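Local coordinates for protein putative aminomethyltransferase (PDB 3TTG) that probably binds a folate cofactor and may transfer one-carbon units, as in the aminomethyltransferase (glycine cleavage T-protein) family to which it belongs, at residues 191-194 against 195-198; 205-208 against 209-213; 263-266 against 267-270. One frame throughout, in Å; residues are numbered along the deposited sequence.

Overall arrangement
Contacts 1 and 2 sit near the two ends of one helix, 197-211: residues 191-198 carry strand 187-193 of a mixed sheet into its start, and residues 205-213 take the chain out of it toward the short strand 214-215 of the same sheet. Their centres are about 19 Å apart, and both belong to the folate-binding domain. Contact 3, residues 263-270, comes last along the chain, on helix 263-271. It lies on the opposite side of the chain's centre, its own centre about 42 Å from contact 1 and about 47 Å from contact 2. Contacts 1 and 2 thus mark where one surface helix leaves and rejoins the mixed sheet, while contact 3 is an independent helix leading to the C-terminal barrel sheet.

Contact 1 (191-194 against 195-198); sequences FIPI and DQFE
Gln196 lays its side chain across the ring of Pro193, three residues earlier. Gln196 CB lies 3.6 Å from Pro193 O and also meets the CG2 methyl of Ile192. CG stands anti to the carbonyl carbon (chi1 -68°), and from there the chain runs on extended, which carries the amide to the proline. Gln196 CD comes 4.0 Å from Pro193 CG, and the two side chains cross obliquely. At the tip the two amide atoms divide the ring between them: Gln196 OE1 is 3.8 Å from Pro193 CD, while Gln196 NE2 is 3.7 Å from Pro193 CG and a little farther from Pro193 CB. These are van der Waals contacts; the polar partner of Gln196 NE2 is the carbonyl of Asn167, to which it donates a hydrogen bond.

The arrangement is a tight connection from strand 187-193 into helix 197-211, in the part of the chain assigned to the folate-binding family domain. Gln196 N donates to Pro193 O at 2.8 Å, and Phe197 N bonds to Ile194 O at 3.2 Å. These two bonds, each spanning three residues, draw the chain into a turn that leads into helix 197-211. Asp195 OD2 approaches the same proline at Pro193 CB, 3.6 Å away. On the buried side, CG2 of Ile192 rests against the backbone of Gln196 and Phe197, and the Phe197 ring leads off toward strand 135-141, where it makes a cation-pi contact with Arg136. On the exposed side Glu198 bends at chi2, which brings its carboxylate back toward Ile194 O, where a water donates to Ile194 O at 2.9 Å and only weakly to Glu198 OE2.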
ATOM      1  N   PHE A 191      -4.024  14.803   3.962  1.00 30.30           N
ATOM      2  CA  PHE A 191      -4.117  15.647   2.749  1.00 28.05           C
ATOM      3  C   PHE A 191      -4.485  17.022   3.196  1.00 32.32           C
ATOM      4  O   PHE A 191      -5.638  17.265   3.553  1.00 32.08           O
ATOM      5  CB  PHE A 191      -5.147  15.049   1.796  1.00 29.24           C
ATOM      6  CG  PHE A 191      -4.621  13.780   1.178  1.00 28.35           C
ATOM      7  CD1 PHE A 191      -4.012  13.793  -0.068  1.00 31.85           C
ATOM      8  CD2 PHE A 191      -4.788  12.571   1.806  1.00 29.52           C
ATOM      9  CE1 PHE A 191      -3.542  12.608  -0.644  1.00 29.51           C
ATOM     10  CE2 PHE A 191      -4.249  11.406   1.266  1.00 30.23           C
ATOM     11  CZ  PHE A 191      -3.684  11.434   0.016  1.00 27.94           C
ATOM     12  N   ILE A 192      -3.467  17.902   3.287  1.00 31.22           N
ATOM     13  CA  ILE A 192      -3.566  19.237   3.863  1.00 31.55           C
ATOM     14  C   ILE A 192      -3.791  20.283   2.780  1.00 35.97           C
ATOM     15  O   ILE A 192      -3.034  20.282   1.814  1.00 34.22           O
ATOM     16  CB  ILE A 192      -2.249  19.513   4.646  1.00 35.21           C
ATOM     17  CG1 ILE A 192      -2.021  18.389   5.709  1.00 35.33           C
ATOM     18  CG2 ILE A 192      -2.289  20.893   5.301  1.00 37.94           C
ATOM     19  CD1 ILE A 192      -3.195  18.228   6.787  1.00 46.99           C
ATOM     20  N   PRO A 193      -4.766  21.213   2.933  1.00 35.24           N
ATOM     21  CA  PRO A 193      -4.937  22.255   1.929  1.00 35.73           C
ATOM     22  C   PRO A 193      -3.630  23.012   1.703  1.00 39.26           C
ATOM     23  O   PRO A 193      -2.919  23.332   2.659  1.00 35.14           O
ATOM     24  CB  PRO A 193      -5.991  23.168   2.560  1.00 38.39           C
ATOM     25  CG  PRO A 193      -6.802  22.250   3.395  1.00 39.54           C
ATOM     26  CD  PRO A 193      -5.749  21.390   4.031  1.00 35.00           C
ATOM     27  N   ILE A 194      -3.311  23.291   0.463  1.00 37.57           N
ATOM     28  CA  ILE A 194      -2.059  23.989   0.105  1.00 37.49           C
ATOM     29  C   ILE A 194      -1.740  25.188   1.027  1.00 42.80           C
ATOM     30  O   ILE A 194      -0.601  25.329   1.497  1.00 41.36           O
ATOM     31  CB  ILE A 194      -2.106  24.502  -1.357  1.00 41.90           C
ATOM     32  CG1 ILE A 194      -2.265  23.403  -2.410  1.00 41.68           C
ATOM     33  CG2 ILE A 194      -0.834  25.283  -1.655  1.00 44.17           C
ATOM     34  CD1 ILE A 194      -1.413  22.268  -2.260  1.00 49.71           C
ATOM     35  N   ASP A 195      -2.726  26.073   1.250  1.00 40.20           N
ATOM     36  CA  ASP A 195      -2.484  27.279   2.038  1.00 41.69           C
ATOM     37  C   ASP A 195      -2.180  26.988   3.516  1.00 44.62           C
ATOM     38  O   ASP A 195      -1.679  27.882   4.199  1.00 45.49           O
ATOM     39  CB  ASP A 195      -3.655  28.279   1.913  1.00 44.69           C
ATOM     40  CG  ASP A 195      -4.923  27.933   2.675  1.00 59.82           C
ATOM     41  OD1 ASP A 195      -5.529  28.843   3.244  1.00 64.83           O
ATOM     42  OD2 ASP A 195      -5.306  26.747   2.692  1.00 61.58           O
ATOM     43  N   GLN A 196      -2.443  25.765   4.013  1.00 39.46           N
ATOM     44  CA  GLN A 196      -2.170  25.395   5.419  1.00 41.07           C
ATOM     45  C   GLN A 196      -0.928  24.515   5.587  1.00 44.87           C
ATOM     46  O   GLN A 196      -0.554  24.181   6.727  1.00 42.51           O
ATOM     47  CB  GLN A 196      -3.376  24.630   5.963  1.00 41.87           C
ATOM     48  CG  GLN A 196      -4.585  25.557   6.086  1.00 49.11           C
ATOM     49  CD  GLN A 196      -5.828  24.755   6.336  1.00 62.83           C
ATOM     50  OE1 GLN A 196      -5.788  23.762   7.051  1.00 57.57           O
ATOM     51  NE2 GLN A 196      -6.945  25.142   5.733  1.00 58.36           N
ATOM     52  N   PHE A 197      -0.298  24.136   4.458  1.00 41.05           N
ATOM     53  CA  PHE A 197       0.822  23.221   4.426  1.00 39.55           C
ATOM     54  C   PHE A 197       2.017  23.666   5.270  1.00 44.62           C
ATOM     55  O   PHE A 197       2.451  22.862   6.078  1.00 42.31           O
ATOM     56  CB  PHE A 197       1.286  22.969   2.991  1.00 40.81           C
ATOM     57  CG  PHE A 197       2.457  22.019   2.952  1.00 41.18           C
ATOM     58  CD1 PHE A 197       2.282  20.679   3.212  1.00 43.96           C
ATOM     59  CD2 PHE A 197       3.753  22.493   2.768  1.00 45.21           C
ATOM     60  CE1 PHE A 197       3.356  19.792   3.140  1.00 46.27           C
ATOM     61  CE2 PHE A 197       4.825  21.618   2.743  1.00 49.24           C
ATOM     62  CZ  PHE A 197       4.620  20.266   2.947  1.00 45.33           C
ATOM     63  N   GLU A 198       2.609  24.855   4.997  1.00 44.09           N
ATOM     64  CA  GLU A 198       3.809  25.347   5.684  1.00 45.20           C
ATOM     65  C   GLU A 198       3.573  25.461   7.220  1.00 51.06           C
ATOM     66  O   GLU A 198       4.490  25.220   8.008  1.00 50.10           O
ATOM     67  CB  GLU A 198       4.321  26.713   5.129  1.00 47.89           C
ATOM     68  CG  GLU A 198       4.805  26.715   3.693  1.00 54.54           C
ATOM     69  CD  GLU A 198       3.710  26.826   2.635  1.00 68.88           C
ATOM     70  OE1 GLU A 198       2.513  26.710   2.997  1.00 53.17           O
ATOM     71  OE2 GLU A 198       4.043  27.069   1.450  1.00 56.08           O
TER
HETATM   72  O   HOH W   1       1.973  25.294   0.243  1.00 41.84           O

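Contact 2 (205-208 against 209-213)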
ATOM      1  N   GLU A 205       7.178  19.634  12.749  1.00 55.39           N
ATOM      2  CA  GLU A 205       8.617  19.680  13.059  1.00 58.14           C
ATOM      3  C   GLU A 205       8.826  19.878  14.566  1.00 62.59           C
ATOM      4  O   GLU A 205       9.698  19.247  15.158  1.00 62.85           O
ATOM      5  CB  GLU A 205       9.327  20.817  12.277  1.00 61.56           C
ATOM      6  CG  GLU A 205       9.561  20.521  10.800  1.00 77.73           C
ATOM      7  CD  GLU A 205       9.854  21.726   9.920  1.00104.29           C
ATOM      8  OE1 GLU A 205      10.076  22.837  10.459  1.00 91.11           O
ATOM      9  OE2 GLU A 205       9.872  21.547   8.679  1.00 98.56           O
ATOM     10  N   ASP A 206       8.005  20.749  15.185  1.00 61.02           N
ATOM     11  CA  ASP A 206       8.034  20.993  16.632  1.00 61.85           C
ATOM     12  C   ASP A 206       7.663  19.713  17.385  1.00 62.46           C
ATOM     13  O   ASP A 206       8.386  19.286  18.277  1.00 62.37           O
ATOM     14  CB  ASP A 206       7.057  22.121  17.043  1.00 66.10           C
ATOM     15  CG  ASP A 206       7.344  23.510  16.470  1.00 78.01           C
ATOM     16  OD1 ASP A 206       8.493  23.744  16.021  1.00 78.72           O
ATOM     17  OD2 ASP A 206       6.421  24.370  16.495  1.00 80.88           O
ATOM     18  N   PHE A 207       6.564  19.075  16.983  1.00 57.08           N
ATOM     19  CA  PHE A 207       6.098  17.848  17.616  1.00 56.07           C
ATOM     20  C   PHE A 207       7.132  16.750  17.507  1.00 60.83           C
ATOM     21  O   PHE A 207       7.376  16.048  18.481  1.00 60.60           O
ATOM     22  CB  PHE A 207       4.765  17.371  17.021  1.00 57.10           C
ATOM     23  CG  PHE A 207       4.067  16.392  17.926  1.00 58.35           C
ATOM     24  CD1 PHE A 207       3.231  16.833  18.935  1.00 63.02           C
ATOM     25  CD2 PHE A 207       4.301  15.035  17.813  1.00 58.88           C
ATOM     26  CE1 PHE A 207       2.603  15.925  19.789  1.00 63.43           C
ATOM     27  CE2 PHE A 207       3.668  14.130  18.659  1.00 61.57           C
ATOM     28  CZ  PHE A 207       2.806  14.578  19.632  1.00 60.23           C
ATOM     29  N   THR A 208       7.775  16.628  16.348  1.00 58.43           N
ATOM     30  CA  THR A 208       8.809  15.618  16.115  1.00 57.89           C
ATOM     31  C   THR A 208       9.998  15.829  17.043  1.00 63.19           C
ATOM     32  O   THR A 208      10.407  14.883  17.707  1.00 63.69           O
ATOM     33  CB  THR A 208       9.242  15.623  14.625  1.00 61.79           C
ATOM     34  OG1 THR A 208       8.177  15.063  13.865  1.00 60.63           O
ATOM     35  CG2 THR A 208      10.457  14.821  14.375  1.00 61.17           C
ATOM     36  N   SER A 209      10.538  17.047  17.083  1.00 60.05           N
ATOM     37  CA  SER A 209      11.686  17.387  17.914  1.00 61.39           C
ATOM     38  C   SER A 209      11.379  17.227  19.433  1.00 68.13           C
ATOM     39  O   SER A 209      12.251  16.806  20.192  1.00 68.23           O
ATOM     40  CB  SER A 209      12.123  18.827  17.626  1.00 65.26           C
ATOM     41  OG  SER A 209      13.187  19.238  18.467  1.00 79.04           O
ATOM     42  N   ASN A 210      10.151  17.567  19.857  1.00 65.33           N
ATOM     43  CA  ASN A 210       9.764  17.508  21.269  1.00 65.91           C
ATOM     44  C   ASN A 210       9.450  16.102  21.741  1.00 66.22           C
ATOM     45  O   ASN A 210       9.843  15.741  22.845  1.00 66.41           O
ATOM     46  CB  ASN A 210       8.544  18.402  21.531  1.00 65.64           C
ATOM     47  CG  ASN A 210       8.835  19.879  21.392  1.00 86.71           C
ATOM     48  OD1 ASN A 210       9.980  20.336  21.457  1.00 82.55           O
ATOM     49  ND2 ASN A 210       7.798  20.664  21.221  1.00 83.38           N
ATOM     50  N   LYS A 211       8.725  15.334  20.934  1.00 57.97           N
ATOM     51  CA  LYS A 211       8.273  13.986  21.291  1.00 56.88           C
ATOM     52  C   LYS A 211       9.136  12.827  20.703  1.00 60.76           C
ATOM     53  O   LYS A 211       8.729  11.668  20.789  1.00 60.94           O
ATOM     54  CB  LYS A 211       6.809  13.824  20.846  1.00 57.85           C
ATOM     55  CG  LYS A 211       5.906  14.922  21.450  1.00 68.11           C
ATOM     56  CD  LYS A 211       5.667  14.744  22.948  1.00 78.13           C
ATOM     57  CE  LYS A 211       4.734  15.787  23.521  1.00 83.08           C
ATOM     58  NZ  LYS A 211       4.436  15.527  24.959  1.00 95.32           N
ATOM     59  N   GLY A 212      10.310  13.142  20.164  1.00 56.75           N
ATOM     60  CA  GLY A 212      11.269  12.154  19.687  1.00 54.53           C
ATOM     61  C   GLY A 212      10.895  11.227  18.547  1.00 52.60           C
ATOM     62  O   GLY A 212      11.422  10.109  18.458  1.00 51.72           O
ATOM     63  N   GLY A 213      10.081  11.702  17.623  1.00 46.18           N
ATOM     64  CA  GLY A 213       9.793  10.955  16.410  1.00 43.82           C
ATOM     65  C   GLY A 213      10.926  11.209  15.436  1.00 44.73           C
ATOM     66  O   GLY A 213      11.897  11.873  15.792  1.00 41.64           O
TER
HETATM   67  O   HOH W   2      13.484  13.698  16.797  1.00 57.79           O
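The backbone is helical from Glu205 through Asn210, and Gly212 is the first residue to leave helical geometry, with a positive phi. This is the C-terminal end of helix 197-211, where the chain turns off toward strand 214-215. Ser209 N, Asn210 N and Lys211 N bond to Glu205 O, Asp206 O and Phe207 O respectively, four residues back each time. Gly213 N reaches back five residues to Thr208 O at 3.2 Å, lying in the carbonyl plane on a lone pair, though the bond is well bent at its hydrogen (135°).

Among the side chains, Phe207 and Lys211 make the main contact. The phenylalanine CG is anti to the backbone N (chi1 -162°), which swings the ring toward the later turn although the CB itself points away from it. Lys211 lays its CG over one face of the Phe207 ring in a CH-pi contact, 3.7 Å from the ring centroid and 14° off the normal. The ring atom nearest to Lys211 CG is Phe207 CZ, and Lys211 CB lies 3.8 Å from Phe207 CE2. Beyond CG, the bend at chi2 carries the rest of the lysine off the ring. The phenylalanine also touches Val148 and Ser151 of helix 145-152, so it joins two helices. With an alanine here, the Lys211 methylenes would probably lose the surface they lie on and the contact with helix 145-152 would be left with a gap.

Thr208 turns its OG1 back to Leu204 O in a hydrogen bond, while Thr208 CG2 comes 3.6 Å from Gly213 O. That same Gly213 O accepts from a water at 2.6 Å, which also donates weakly to Thr208 O.

Contact 3 (263-266 against 267-270); sequences QEPV and TRLK
Helix 263-271, which precedes strand 277-284 of the C-terminal antiparallel sheet, carries an i to i+4 salt bridge between Glu264 and Arg268 on its exposed side. Arg268 grips the carboxylate side-on with two nitrogens: Arg268 NE donates to Glu264 OE2 at 2.9 Å and Arg268 NH2 to Glu264 OE1 at 3.0 Å. Both oxygens are met on the syn side and lie close to the guanidinium plane, although the two flat groups are turned 30° apart. The glutamate leaves with CG anti to its backbone N (chi1 -172°) and then bends at chi2, which brings the carboxylate round to the arginine. Pro265 CA sits over one guanidinium face, 3.7 Å from Arg268 NH2.

Thr267 doubles a backbone link: Thr267 N and Thr267 OG1 both donate to Gln263 O, each at 2.9 Å, from opposite faces of the carbonyl plane. Val266 turns inward to Tyr255, Tyr260 and Ala85.

The paired, nearly straight charged bonds probably fix the rotation of both groups, while the Thr267 hydroxyl joins the backbone N-H as a second donor to Gln263 O, so its own hydrogen is used within the helix.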
ATOM      1  N   GLN A 263     -14.653 -10.031 -11.583  1.00 28.86           N
ATOM      2  CA  GLN A 263     -15.217 -10.834 -10.491  1.00 28.20           C
ATOM      3  C   GLN A 263     -15.143 -12.347 -10.730  1.00 32.14           C
ATOM      4  O   GLN A 263     -14.852 -13.094  -9.788  1.00 31.59           O
ATOM      5  CB  GLN A 263     -16.681 -10.457 -10.205  1.00 28.97           C
ATOM      6  CG  GLN A 263     -17.322 -11.295  -9.087  1.00 30.01           C
ATOM      7  CD  GLN A 263     -18.694 -10.847  -8.739  1.00 37.85           C
ATOM      8  OE1 GLN A 263     -19.523 -10.585  -9.619  1.00 32.08           O
ATOM      9  NE2 GLN A 263     -18.986 -10.738  -7.455  1.00 34.43           N
ATOM     10  N   GLU A 264     -15.537 -12.811 -11.896  1.00 29.48           N
ATOM     11  CA  GLU A 264     -15.584 -14.257 -12.129  1.00 31.60           C
ATOM     12  C   GLU A 264     -14.207 -14.889 -12.022  1.00 32.81           C
ATOM     13  O   GLU A 264     -14.121 -15.868 -11.308  1.00 32.74           O
ATOM     14  CB  GLU A 264     -16.318 -14.638 -13.417  1.00 33.08           C
ATOM     15  CG  GLU A 264     -16.530 -16.146 -13.556  1.00 36.42           C
ATOM     16  CD  GLU A 264     -15.362 -16.961 -14.084  1.00 44.86           C
ATOM     17  OE1 GLU A 264     -14.523 -16.408 -14.832  1.00 39.77           O
ATOM     18  OE2 GLU A 264     -15.316 -18.176 -13.786  1.00 38.20           O
ATOM     19  N   PRO A 265     -13.136 -14.371 -12.631  1.00 31.74           N
ATOM     20  CA  PRO A 265     -11.805 -14.999 -12.468  1.00 33.36           C
ATOM     21  C   PRO A 265     -11.261 -14.891 -11.038  1.00 33.56           C
ATOM     22  O   PRO A 265     -10.671 -15.836 -10.557  1.00 30.93           O
ATOM     23  CB  PRO A 265     -10.941 -14.200 -13.476  1.00 35.91           C
ATOM     24  CG  PRO A 265     -11.904 -13.700 -14.468  1.00 38.53           C
ATOM     25  CD  PRO A 265     -13.079 -13.322 -13.658  1.00 33.44           C
ATOM     26  N   VAL A 266     -11.542 -13.773 -10.323  1.00 31.62           N
ATOM     27  CA  VAL A 266     -11.184 -13.586  -8.911  1.00 31.14           C
ATOM     28  C   VAL A 266     -11.810 -14.696  -8.076  1.00 32.86           C
ATOM     29  O   VAL A 266     -11.145 -15.332  -7.250  1.00 30.44           O
ATOM     30  CB  VAL A 266     -11.691 -12.205  -8.400  1.00 36.53           C
ATOM     31  CG1 VAL A 266     -11.917 -12.161  -6.897  1.00 38.75           C
ATOM     32  CG2 VAL A 266     -10.753 -11.144  -8.804  1.00 36.19           C
ATOM     33  N   THR A 267     -13.106 -14.961  -8.346  1.00 31.83           N
ATOM     34  CA  THR A 267     -13.874 -15.918  -7.564  1.00 31.62           C
ATOM     35  C   THR A 267     -13.479 -17.325  -7.896  1.00 34.95           C
ATOM     36  O   THR A 267     -13.330 -18.151  -6.982  1.00 36.90           O
ATOM     37  CB  THR A 267     -15.391 -15.689  -7.698  1.00 37.66           C
ATOM     38  OG1 THR A 267     -15.682 -14.329  -7.357  1.00 39.27           O
ATOM     39  CG2 THR A 267     -16.157 -16.565  -6.760  1.00 33.94           C
ATOM     40  N   ARG A 268     -13.315 -17.625  -9.166  1.00 33.34           N
ATOM     41  CA  ARG A 268     -12.855 -18.948  -9.596  1.00 34.10           C
ATOM     42  C   ARG A 268     -11.472 -19.300  -8.973  1.00 37.02           C
ATOM     43  O   ARG A 268     -11.308 -20.418  -8.491  1.00 35.61           O
ATOM     44  CB  ARG A 268     -12.795 -19.010 -11.130  1.00 37.83           C
ATOM     45  CG  ARG A 268     -12.387 -20.365 -11.652  1.00 43.17           C
ATOM     46  CD  ARG A 268     -12.672 -20.582 -13.117  1.00 52.12           C
ATOM     47  NE  ARG A 268     -12.665 -19.338 -13.887  1.00 57.50           N
ATOM     48  CZ  ARG A 268     -11.600 -18.735 -14.419  1.00 73.73           C
ATOM     49  NH1 ARG A 268     -10.384 -19.256 -14.273  1.00 62.27           N
ATOM     50  NH2 ARG A 268     -11.745 -17.605 -15.110  1.00 51.57           N
ATOM     51  N   LEU A 269     -10.498 -18.389  -9.035  1.00 35.58           N
ATOM     52  CA  LEU A 269      -9.171 -18.587  -8.430  1.00 37.66           C
ATOM     53  C   LEU A 269      -9.334 -18.984  -6.945  1.00 43.61           C
ATOM     54  O   LEU A 269      -8.769 -19.970  -6.493  1.00 43.73           O
ATOM     55  CB  LEU A 269      -8.295 -17.328  -8.549  1.00 38.17           C
ATOM     56  CG  LEU A 269      -6.932 -17.414  -7.827  1.00 46.18           C
ATOM     57  CD1 LEU A 269      -6.089 -18.600  -8.351  1.00 49.15           C
ATOM     58  CD2 LEU A 269      -6.170 -16.102  -7.908  1.00 49.45           C
ATOM     59  N   LYS A 270     -10.190 -18.262  -6.235  1.00 38.68           N
ATOM     60  CA  LYS A 270     -10.445 -18.479  -4.827  1.00 36.80           C
ATOM     61  C   LYS A 270     -11.060 -19.850  -4.518  1.00 44.67           C
ATOM     62  O   LYS A 270     -10.500 -20.545  -3.705  1.00 45.54           O
ATOM     63  CB  LYS A 270     -11.363 -17.366  -4.320  1.00 36.18           C
ATOM     64  CG  LYS A 270     -11.840 -17.513  -2.893  1.00 41.38           C
ATOM     65  CD  LYS A 270     -10.700 -17.318  -1.929  1.00 52.05           C
ATOM     66  CE  LYS A 270     -11.285 -17.080  -0.579  1.00 50.09           C
ATOM     67  NZ  LYS A 270     -10.258 -17.130   0.467  1.00 49.90           N
TER